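Local coordinates for sarcolemmal membrane-associated protein (Homo sapiens, PDB 6AR0) that associates with the STRIPAK phosphatase–kinase core to form an extended complex that dephosphorylates STK3 and so inhibits Hippo signaling, at residues A[96-104]-A[131-139]. Sequence-based numbering, arbitrary orientation.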
ATOM      1  N   GLU A  96       5.756 -11.026   1.646  1.00  6.86           N
ATOM      2  CA  GLU A  96       6.100 -10.501   2.956  1.00  7.29           C
ATOM      3  C   GLU A  96       6.744  -9.123   2.839  1.00  6.62           C
ATOM      4  O   GLU A  96       7.626  -8.890   1.992  1.00  7.81           O
ATOM      5  CB  GLU A  96       7.057 -11.451   3.678  1.00  7.62           C
ATOM      6  CG  GLU A  96       7.378 -10.965   5.069  1.00  8.22           C
ATOM      7  CD  GLU A  96       8.224 -11.904   5.905  1.00  8.78           C
ATOM      8  OE1 GLU A  96       8.624 -12.978   5.427  1.00  9.52           O
ATOM      9  OE2 GLU A  96       8.472 -11.560   7.097  1.00  9.52           O
ATOM     10  N   ILE A  97       6.300  -8.213   3.710  1.00  6.57           N
ATOM     11  CA  ILE A  97       6.848  -6.871   3.827  1.00  7.07           C
ATOM     12  C   ILE A  97       7.546  -6.724   5.177  1.00  6.75           C
ATOM     13  O   ILE A  97       7.151  -7.328   6.189  1.00  7.45           O
ATOM     14  CB  ILE A  97       5.795  -5.764   3.599  1.00  6.73           C
ATOM     15  CG1 ILE A  97       4.546  -6.006   4.454  1.00  7.46           C
ATOM     16  CG2 ILE A  97       5.432  -5.699   2.116  1.00  7.65           C
ATOM     17  CD1 ILE A  97       3.570  -4.817   4.485  1.00  8.19           C
ATOM     18  N   LEU A  98       8.614  -5.922   5.174  1.00  7.29           N
ATOM     19  CA  LEU A  98       9.452  -5.691   6.339  1.00  7.76           C
ATOM     20  C   LEU A  98       9.470  -4.198   6.623  1.00  7.98           C
ATOM     21  O   LEU A  98       9.183  -3.365   5.749  1.00  8.44           O
ATOM     22  CB  LEU A  98      10.875  -6.204   6.110  1.00  9.22           C
ATOM     23  CG  LEU A  98      11.054  -7.705   5.837  1.00 11.41           C
ATOM     24  CD1 LEU A  98      12.524  -8.009   5.756  1.00 12.71           C
ATOM     25  CD2 LEU A  98      10.379  -8.607   6.842  1.00 13.68           C
ATOM     26  N   SER A  99       9.792  -3.852   7.854  1.00  8.56           N
ATOM     27  CA  SER A  99       9.754  -2.452   8.238  1.00  8.41           C
ATOM     28  C   SER A  99      10.864  -1.690   7.528  1.00  8.48           C
ATOM     29  O   SER A  99      12.026  -2.096   7.560  1.00 10.99           O
ATOM     30  CB  SER A  99       9.897  -2.322   9.752  1.00 10.34           C
ATOM     31  OG  SER A  99       9.460  -1.038  10.133  1.00  9.90           O
ATOM     32  N   GLY A 100      10.497  -0.588   6.878  1.00  8.42           N
ATOM     33  CA  GLY A 100      11.405   0.179   6.044  1.00 10.63           C
ATOM     34  C   GLY A 100      11.251  -0.027   4.553  1.00  9.19           C
ATOM     35  O   GLY A 100      11.918   0.668   3.768  1.00 10.30           O
ATOM     36  N   ASP A 101      10.396  -0.947   4.139  1.00  7.87           N
ATOM     37  CA  ASP A 101      10.148  -1.137   2.722  1.00  7.65           C
ATOM     38  C   ASP A 101       9.530   0.116   2.105  1.00  7.27           C
ATOM     39  O   ASP A 101       8.816   0.891   2.751  1.00  8.84           O
ATOM     40  CB  ASP A 101       9.197  -2.307   2.484  1.00  7.28           C
ATOM     41  CG  ASP A 101       9.845  -3.664   2.610  1.00  7.15           C
ATOM     42  OD1 ASP A 101      11.090  -3.762   2.653  1.00  8.71           O
ATOM     43  OD2 ASP A 101       9.065  -4.651   2.644  1.00  7.77           O
ATOM     44  N   ILE A 102       9.803   0.289   0.819  1.00  7.85           N
ATOM     45  CA  ILE A 102       9.154   1.304  -0.004  1.00  7.95           C
ATOM     46  C   ILE A 102       8.083   0.593  -0.823  1.00  7.38           C
ATOM     47  O   ILE A 102       8.385  -0.298  -1.620  1.00  8.54           O
ATOM     48  CB  ILE A 102      10.156   2.021  -0.920  1.00  9.50           C
ATOM     49  CG1 ILE A 102      11.277   2.667  -0.096  1.00 12.20           C
ATOM     50  CG2 ILE A 102       9.432   3.040  -1.792  1.00 11.58           C
ATOM     51  CD1 ILE A 102      10.799   3.637   0.944  1.00 19.38           C
ATOM     52  N   ILE A 103       6.833   0.965  -0.618  1.00  7.09           N
ATOM     53  CA  ILE A 103       5.686   0.314  -1.237  1.00  7.48           C
ATOM     54  C   ILE A 103       5.047   1.291  -2.210  1.00  7.85           C
ATOM     55  O   ILE A 103       4.814   2.450  -1.860  1.00  9.70           O
ATOM     56  CB  ILE A 103       4.670  -0.045  -0.132  1.00 12.10           C
ATOM     57  CG1 ILE A 103       5.321  -0.872   0.974  1.00 12.34           C
ATOM     58  CG2 ILE A 103       3.438  -0.704  -0.699  1.00 11.50           C
ATOM     59  CD1 ILE A 103       5.854  -2.125   0.461  1.00 11.97           C
ATOM     60  N   GLN A 104       4.723   0.824  -3.410  1.00  8.11           N
ATOM     61  CA  GLN A 104       4.166   1.677  -4.452  1.00  7.49           C
ATOM     62  C   GLN A 104       2.886   1.062  -4.998  1.00  7.64           C
ATOM     63  O   GLN A 104       2.829  -0.139  -5.261  1.00  8.30           O
ATOM     64  CB  GLN A 104       5.187   1.879  -5.573  1.00  8.15           C
ATOM     65  CG  GLN A 104       4.668   2.684  -6.742  1.00  9.38           C
ATOM     66  CD  GLN A 104       5.738   2.929  -7.776  1.00 10.57           C
ATOM     67  OE1 GLN A 104       6.879   3.254  -7.425  1.00 13.06           O
ATOM     68  NE2 GLN A 104       5.396   2.790  -9.052  1.00 11.53           N
ATOM     69  N   ASP A 131       2.472  -5.822  20.366  1.00 14.96           N
ATOM     70  CA  ASP A 131       3.049  -5.380  21.628  1.00 16.08           C
ATOM     71  C   ASP A 131       3.835  -4.079  21.508  1.00 16.42           C
ATOM     72  O   ASP A 131       4.341  -3.581  22.518  1.00 17.09           O
ATOM     73  CB  ASP A 131       3.897  -6.490  22.269  1.00 20.83           C
ATOM     74  CG  ASP A 131       5.172  -6.790  21.510  1.00 19.51           C
ATOM     75  OD1 ASP A 131       5.499  -6.084  20.540  1.00 21.52           O
ATOM     76  OD2 ASP A 131       5.868  -7.756  21.897  1.00 27.74           O
ATOM     77  N   GLY A 132       3.936  -3.517  20.308  1.00 14.12           N
ATOM     78  CA  GLY A 132       4.594  -2.257  20.072  1.00 14.61           C
ATOM     79  C   GLY A 132       6.001  -2.370  19.512  1.00 14.38           C
ATOM     80  O   GLY A 132       6.528  -1.379  18.996  1.00 16.85           O
ATOM     81  N   MET A 133       6.631  -3.533  19.614  1.00 15.07           N
ATOM     82  CA  MET A 133       7.977  -3.681  19.075  1.00 15.84           C
ATOM     83  C   MET A 133       7.958  -3.594  17.556  1.00 14.48           C
ATOM     84  O   MET A 133       7.049  -4.096  16.902  1.00 12.79           O
ATOM     85  CB  MET A 133       8.561  -5.025  19.499  1.00 18.46           C
ATOM     86  CG  MET A 133       8.750  -5.174  20.995  1.00 25.80           C
ATOM     87  SD  MET A 133       9.912  -3.988  21.710  1.00 33.22           S
ATOM     88  CE  MET A 133      10.070  -4.657  23.360  1.00 36.12           C
ATOM     89  N   GLU A 134       8.982  -2.965  16.992  1.00 14.27           N
ATOM     90  CA  GLU A 134       9.084  -2.909  15.542  1.00 13.22           C
ATOM     91  C   GLU A 134       9.290  -4.310  14.987  1.00 13.15           C
ATOM     92  O   GLU A 134       9.977  -5.143  15.587  1.00 15.91           O
ATOM     93  CB  GLU A 134      10.222  -1.989  15.111  1.00 14.50           C
ATOM     94  CG  GLU A 134      10.214  -1.708  13.628  1.00 13.18           C
ATOM     95  CD  GLU A 134      11.087  -0.545  13.238  1.00 13.97           C
ATOM     96  OE1 GLU A 134      11.841  -0.021  14.091  1.00 17.44           O
ATOM     97  OE2 GLU A 134      11.024  -0.157  12.059  1.00 13.79           O
ATOM     98  N   ALA A 135       8.666  -4.568  13.841  1.00 11.74           N
ATOM     99  CA  ALA A 135       8.765  -5.849  13.153  1.00 12.34           C
ATOM    100  C   ALA A 135      10.161  -6.042  12.572  1.00 13.20           C
ATOM    101  O   ALA A 135      11.015  -5.158  12.638  1.00 13.53           O
ATOM    102  CB  ALA A 135       7.740  -5.904  12.027  1.00 16.61           C
ATOM    103  N   ARG A 136      10.389  -7.210  11.971  1.00 13.43           N
ATOM    104  CA  ARG A 136      11.650  -7.465  11.287  1.00 14.49           C
ATOM    105  C   ARG A 136      11.946  -6.327  10.309  1.00 13.59           C
ATOM    106  O   ARG A 136      11.057  -5.849   9.592  1.00 12.18           O
ATOM    107  CB  ARG A 136      11.563  -8.803  10.553  1.00 15.13           C
ATOM    108  CG  ARG A 136      12.893  -9.356  10.083  1.00 17.30           C
ATOM    109  CD  ARG A 136      13.662 -10.063  11.197  1.00 19.18           C
ATOM    110  NE  ARG A 136      12.886 -11.155  11.801  1.00 20.83           N
ATOM    111  CZ  ARG A 136      12.284 -11.108  12.990  1.00 20.48           C
ATOM    112  NH1 ARG A 136      12.395 -10.050  13.785  1.00 24.29           N
ATOM    113  NH2 ARG A 136      11.582 -12.150  13.408  1.00 28.63           N
ATOM    114  N   LEU A 137      13.181  -5.838  10.356  1.00 14.73           N
ATOM    115  CA  LEU A 137      13.662  -4.757   9.508  1.00 14.45           C
ATOM    116  C   LEU A 137      14.154  -5.228   8.148  1.00 14.71           C
ATOM    117  O   LEU A 137      14.835  -6.256   8.022  1.00 16.02           O
ATOM    118  CB  LEU A 137      14.822  -4.038  10.189  1.00 16.05           C
ATOM    119  CG  LEU A 137      14.620  -3.670  11.655  1.00 16.57           C
ATOM    120  CD1 LEU A 137      15.854  -2.987  12.185  1.00 20.12           C
ATOM    121  CD2 LEU A 137      13.408  -2.790  11.840  1.00 17.77           C
ATOM    122  N   ARG A 138      13.820  -4.435   7.134  1.00 13.77           N
ATOM    123  CA  ARG A 138      14.433  -4.571   5.825  1.00 14.31           C
ATOM    124  C   ARG A 138      15.949  -4.469   5.944  1.00 16.18           C
ATOM    125  O   ARG A 138      16.488  -3.634   6.682  1.00 16.87           O
ATOM    126  CB  ARG A 138      13.912  -3.453   4.933  1.00 13.41           C
ATOM    127  CG  ARG A 138      14.497  -3.368   3.561  1.00 14.10           C
ATOM    128  CD  ARG A 138      14.003  -2.097   2.922  1.00 13.92           C
ATOM    129  NE  ARG A 138      14.530  -1.936   1.590  1.00 16.53           N
ATOM    130  CZ  ARG A 138      14.387  -0.849   0.849  1.00 16.59           C
ATOM    131  NH1 ARG A 138      13.710   0.195   1.307  1.00 16.95           N
ATOM    132  NH2 ARG A 138      14.906  -0.817  -0.359  1.00 20.82           N
ATOM    133  N   SER A 139      16.642  -5.331   5.214  1.00 17.33           N
ATOM    134  CA  SER A 139      18.099  -5.310   5.158  1.00 19.45           C
ATOM    135  C   SER A 139      18.554  -5.346   3.702  1.00 20.00           C
ATOM    136  O   SER A 139      19.746  -5.349   3.411  1.00 25.67           O
ATOM    137  CB  SER A 139      18.682  -6.497   5.928  1.00 21.17           C
ATOM    138  OG  SER A 139      18.266  -7.735   5.369  1.00 21.52           O
TER
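The backbone N and O of S99 both bond the segment 131-139, the tail of this FHA-domain fragment: N donates to R136 O at 2.9 Å, in the carbonyl plane, and O accepts from R138 N at 3.0 Å, a nearly straight bond (170°). The S99 hydroxyl, buried and anti to the backbone N (chi1 -162°), donates to the anti lone pair of E134 OE2 at 2.6 Å and accepts from L127 N of strand 117-128. Beside this close centre, L98 lies alongside R136, its CD2 3.9 Å from R136 CB, while CD1 approaches L137 O. Shortening L98 to an alanine removes both methyls and would probably open a gap beside R136 CB and L137 O. R138, though exposed, runs fully extended over the turn, so that NH1 reaches G100 O at 3.1 Å, the oxygen lying in the guanidinium plane; D101 OD1, held by N81, is 4.0 Å from R138 NE, well out of that plane, so any attraction is probably purely electrostatic. The solvent side is looser: R136 bends away at its end, and L137 CD2 comes only within 4.1 Å of S99 CB. The S99–L137 beta bridge and these side-chain bonds join the tail to the type II turn L98–D101, which links strands 95-97 and 102-105 of the two sheets in the FHA beta sandwich.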